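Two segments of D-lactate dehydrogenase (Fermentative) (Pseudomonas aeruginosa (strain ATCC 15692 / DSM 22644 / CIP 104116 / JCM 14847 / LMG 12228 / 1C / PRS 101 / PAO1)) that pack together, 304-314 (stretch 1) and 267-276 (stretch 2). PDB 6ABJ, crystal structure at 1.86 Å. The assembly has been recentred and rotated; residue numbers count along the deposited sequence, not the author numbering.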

# COMPACT_ATOMS: atom_id res chain seq x y z
N PRO B 304 12.11 4.53 -4.39
CA PRO B 304 11.69 3.17 -4.63
C PRO B 304 12.75 2.16 -4.20
O PRO B 304 12.46 1.00 -4.09
CB PRO B 304 11.54 3.13 -6.19
CG PRO B 304 12.41 4.14 -6.69
CD PRO B 304 12.22 5.29 -5.64
N ASN B 305 13.97 2.61 -4.04
CA ASN B 305 15.15 1.82 -3.77
C ASN B 305 15.75 2.14 -2.41
O ASN B 305 16.91 1.92 -2.15
CB ASN B 305 16.19 2.07 -4.88
CG ASN B 305 16.51 3.59 -5.10
OD1 ASN B 305 15.72 4.47 -4.80
ND2 ASN B 305 17.69 3.85 -5.66
N VAL B 306 14.87 2.59 -1.53
CA VAL B 306 15.17 2.77 -0.09
C VAL B 306 14.17 2.03 0.78
O VAL B 306 12.99 2.10 0.53
CB VAL B 306 15.11 4.25 0.29
CG1 VAL B 306 15.27 4.46 1.78
CG2 VAL B 306 16.14 5.02 -0.49
N VAL B 307 14.69 1.29 1.78
CA VAL B 307 13.84 0.64 2.80
C VAL B 307 14.38 1.07 4.16
O VAL B 307 15.58 0.93 4.39
CB VAL B 307 13.93 -0.92 2.68
CG1 VAL B 307 13.22 -1.57 3.84
CG2 VAL B 307 13.29 -1.36 1.33
N VAL B 308 13.47 1.53 4.98
CA VAL B 308 13.77 1.98 6.35
C VAL B 308 12.94 1.15 7.28
O VAL B 308 11.74 1.03 7.10
CB VAL B 308 13.42 3.44 6.57
CG1 VAL B 308 13.66 3.84 8.06
CG2 VAL B 308 14.19 4.30 5.61
N THR B 309 13.63 0.50 8.26
CA THR B 309 12.99 -0.12 9.38
C THR B 309 13.34 0.68 10.64
O THR B 309 14.40 1.29 10.70
CB THR B 309 13.38 -1.64 9.50
OG1 THR B 309 14.77 -1.81 9.49
CG2 THR B 309 12.80 -2.46 8.27
N ALA B 310 12.41 0.68 11.60
CA ALA B 310 12.44 1.65 12.68
C ALA B 310 13.17 1.11 13.91
O ALA B 310 12.56 0.78 14.96
CB ALA B 310 11.04 2.19 12.98
N HIS B 311 14.46 0.92 13.71
CA HIS B 311 15.37 0.28 14.67
C HIS B 311 14.84 -1.05 15.19
O HIS B 311 14.54 -1.24 16.40
CB HIS B 311 15.74 1.21 15.80
CG HIS B 311 17.04 0.83 16.46
ND1 HIS B 311 17.90 1.77 16.97
CD2 HIS B 311 17.67 -0.37 16.56
CE1 HIS B 311 19.01 1.16 17.37
NE2 HIS B 311 18.89 -0.13 17.15
N GLN B 312 14.63 -1.93 14.21
CA GLN B 312 13.98 -3.21 14.31
C GLN B 312 14.97 -4.36 14.31
O GLN B 312 14.59 -5.53 14.48
CB GLN B 312 13.04 -3.31 13.07
CG GLN B 312 11.99 -4.34 13.12
CD GLN B 312 11.24 -4.54 11.83
OE1 GLN B 312 10.81 -3.58 11.19
NE2 GLN B 312 11.03 -5.79 11.49
N ALA B 313 16.22 -4.09 14.18
CA ALA B 313 17.23 -5.13 13.95
C ALA B 313 17.43 -6.09 15.11
O ALA B 313 17.75 -7.24 14.88
CB ALA B 313 18.59 -4.52 13.58
N PHE B 314 17.14 -5.63 16.34
CA PHE B 314 17.13 -6.55 17.49
C PHE B 314 15.78 -7.11 17.85
O PHE B 314 15.65 -7.81 18.86
CB PHE B 314 17.79 -5.88 18.72
CG PHE B 314 17.07 -4.67 19.24
CD1 PHE B 314 15.96 -4.82 20.05
CD2 PHE B 314 17.54 -3.40 18.98
CE1 PHE B 314 15.29 -3.73 20.53
CE2 PHE B 314 16.91 -2.30 19.51
CZ PHE B 314 15.79 -2.47 20.29
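Stretch 2 (267-276) QLGYLGLDVY

How does stretch 2 lie on stretch 1? It runs alongside as an extended strand, parallel to Val306–Val308, with only 2° between the axes and a closest approach of 4.9 Å. Leu271 pairs with Val306, Gly272 with Val307 and Leu273 with Val308, at CA–CA distances of 4.7, 5.0 and 4.8 Å.

What satisfies the backbone between the strands? Leu271 N donates to Asn305 O (3.0 Å) and Leu271 O accepts from Val307 N (3.0 Å); Leu273 N then donates to Val307 O (2.9 Å), and Leu273 O accepts from Thr309 N (2.9 Å). Leu271 and Leu273 thus each use both backbone groups, while Val306 and Val308 share their face of the sheet.

How is the start of the pairing held? The side chain of Asn305 reaches back along stretch 2: its ND2 donates to Gly269 O (2.8 Å) and to a water (2.9 Å), which in turn donates to Leu268 O (2.7 Å).

What happens beyond the strands? Asp274 turns its carboxylate onto the loop. OD1 accepts from Thr309 OG1 (2.6 Å) and Gln312 N (2.7 Å), OD2 from Ala313 N (3.0 Å). Asp274 O takes a weak bond from His311 N (2.9 Å), and Val275 CG1 lies over the imidazole face, 4.0 Å from the centroid of the His311 ring.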

# COMPACT_ATOMS: atom_id res chain seq x y z
N GLN B 267 24.08 7.61 -8.29
CA GLN B 267 25.31 7.26 -7.75
C GLN B 267 25.15 6.15 -6.65
O GLN B 267 25.95 5.20 -6.60
CB GLN B 267 26.04 8.49 -7.17
CG GLN B 267 27.27 8.20 -6.28
CD GLN B 267 28.41 7.47 -6.97
OE1 GLN B 267 28.39 7.23 -8.16
NE2 GLN B 267 29.40 7.04 -6.16
N LEU B 268 24.22 6.37 -5.74
CA LEU B 268 23.87 5.33 -4.80
C LEU B 268 22.67 4.58 -5.37
O LEU B 268 21.60 5.17 -5.57
CB LEU B 268 23.56 5.93 -3.41
CG LEU B 268 23.32 4.94 -2.29
CD1 LEU B 268 24.55 4.10 -1.97
CD2 LEU B 268 22.94 5.64 -1.02
N GLY B 269 22.83 3.27 -5.55
CA GLY B 269 21.81 2.43 -6.14
C GLY B 269 20.72 2.01 -5.18
O GLY B 269 19.60 1.79 -5.60
N TYR B 270 21.10 1.78 -3.94
CA TYR B 270 20.16 1.25 -2.97
C TYR B 270 20.56 1.72 -1.59
O TYR B 270 21.74 1.91 -1.29
CB TYR B 270 20.21 -0.28 -2.92
CG TYR B 270 20.11 -1.07 -4.21
CD1 TYR B 270 21.20 -1.22 -5.05
CD2 TYR B 270 18.92 -1.72 -4.55
CE1 TYR B 270 21.11 -1.97 -6.21
CE2 TYR B 270 18.82 -2.47 -5.70
CZ TYR B 270 19.92 -2.59 -6.53
OH TYR B 270 19.82 -3.33 -7.69
N LEU B 271 19.55 1.87 -0.75
CA LEU B 271 19.78 2.16 0.67
C LEU B 271 18.85 1.42 1.61
O LEU B 271 17.64 1.46 1.47
CB LEU B 271 19.67 3.67 0.90
CG LEU B 271 19.86 4.19 2.34
CD1 LEU B 271 21.31 4.17 2.74
CD2 LEU B 271 19.26 5.57 2.50
N GLY B 272 19.46 0.77 2.62
CA GLY B 272 18.74 0.09 3.67
C GLY B 272 19.15 0.71 5.00
O GLY B 272 20.31 0.65 5.33
N LEU B 273 18.19 1.30 5.71
CA LEU B 273 18.49 1.87 7.01
C LEU B 273 17.65 1.19 8.07
O LEU B 273 16.47 1.01 7.89
CB LEU B 273 18.14 3.36 7.04
CG LEU B 273 18.85 4.31 6.10
CD1 LEU B 273 18.28 5.72 6.38
CD2 LEU B 273 20.34 4.29 6.17
N ASP B 274 18.29 0.82 9.16
CA ASP B 274 17.58 0.47 10.39
C ASP B 274 17.77 1.53 11.50
O ASP B 274 17.07 1.46 12.53
CB ASP B 274 18.02 -0.89 10.93
CG ASP B 274 17.11 -1.36 12.06
OD1 ASP B 274 15.88 -1.53 11.84
OD2 ASP B 274 17.60 -1.57 13.20
N VAL B 275 18.58 2.53 11.22
CA VAL B 275 18.84 3.60 12.18
C VAL B 275 18.89 4.90 11.44
O VAL B 275 19.13 4.96 10.21
CB VAL B 275 20.18 3.35 12.95
CG1 VAL B 275 20.13 2.03 13.73
CG2 VAL B 275 21.32 3.33 11.99
N TYR B 276 18.67 5.96 12.20
CA TYR B 276 18.62 7.31 11.65
C TYR B 276 19.01 8.29 12.78
O TYR B 276 18.68 8.07 13.95
CB TYR B 276 17.24 7.59 11.10
CG TYR B 276 17.06 8.93 10.51
CD1 TYR B 276 17.70 9.28 9.32
CD2 TYR B 276 16.23 9.86 11.10
CE1 TYR B 276 17.52 10.55 8.77
CE2 TYR B 276 16.04 11.11 10.53
CZ TYR B 276 16.70 11.46 9.39
OH TYR B 276 16.57 12.72 8.82
O HOH W 1 19.37 5.78 -6.95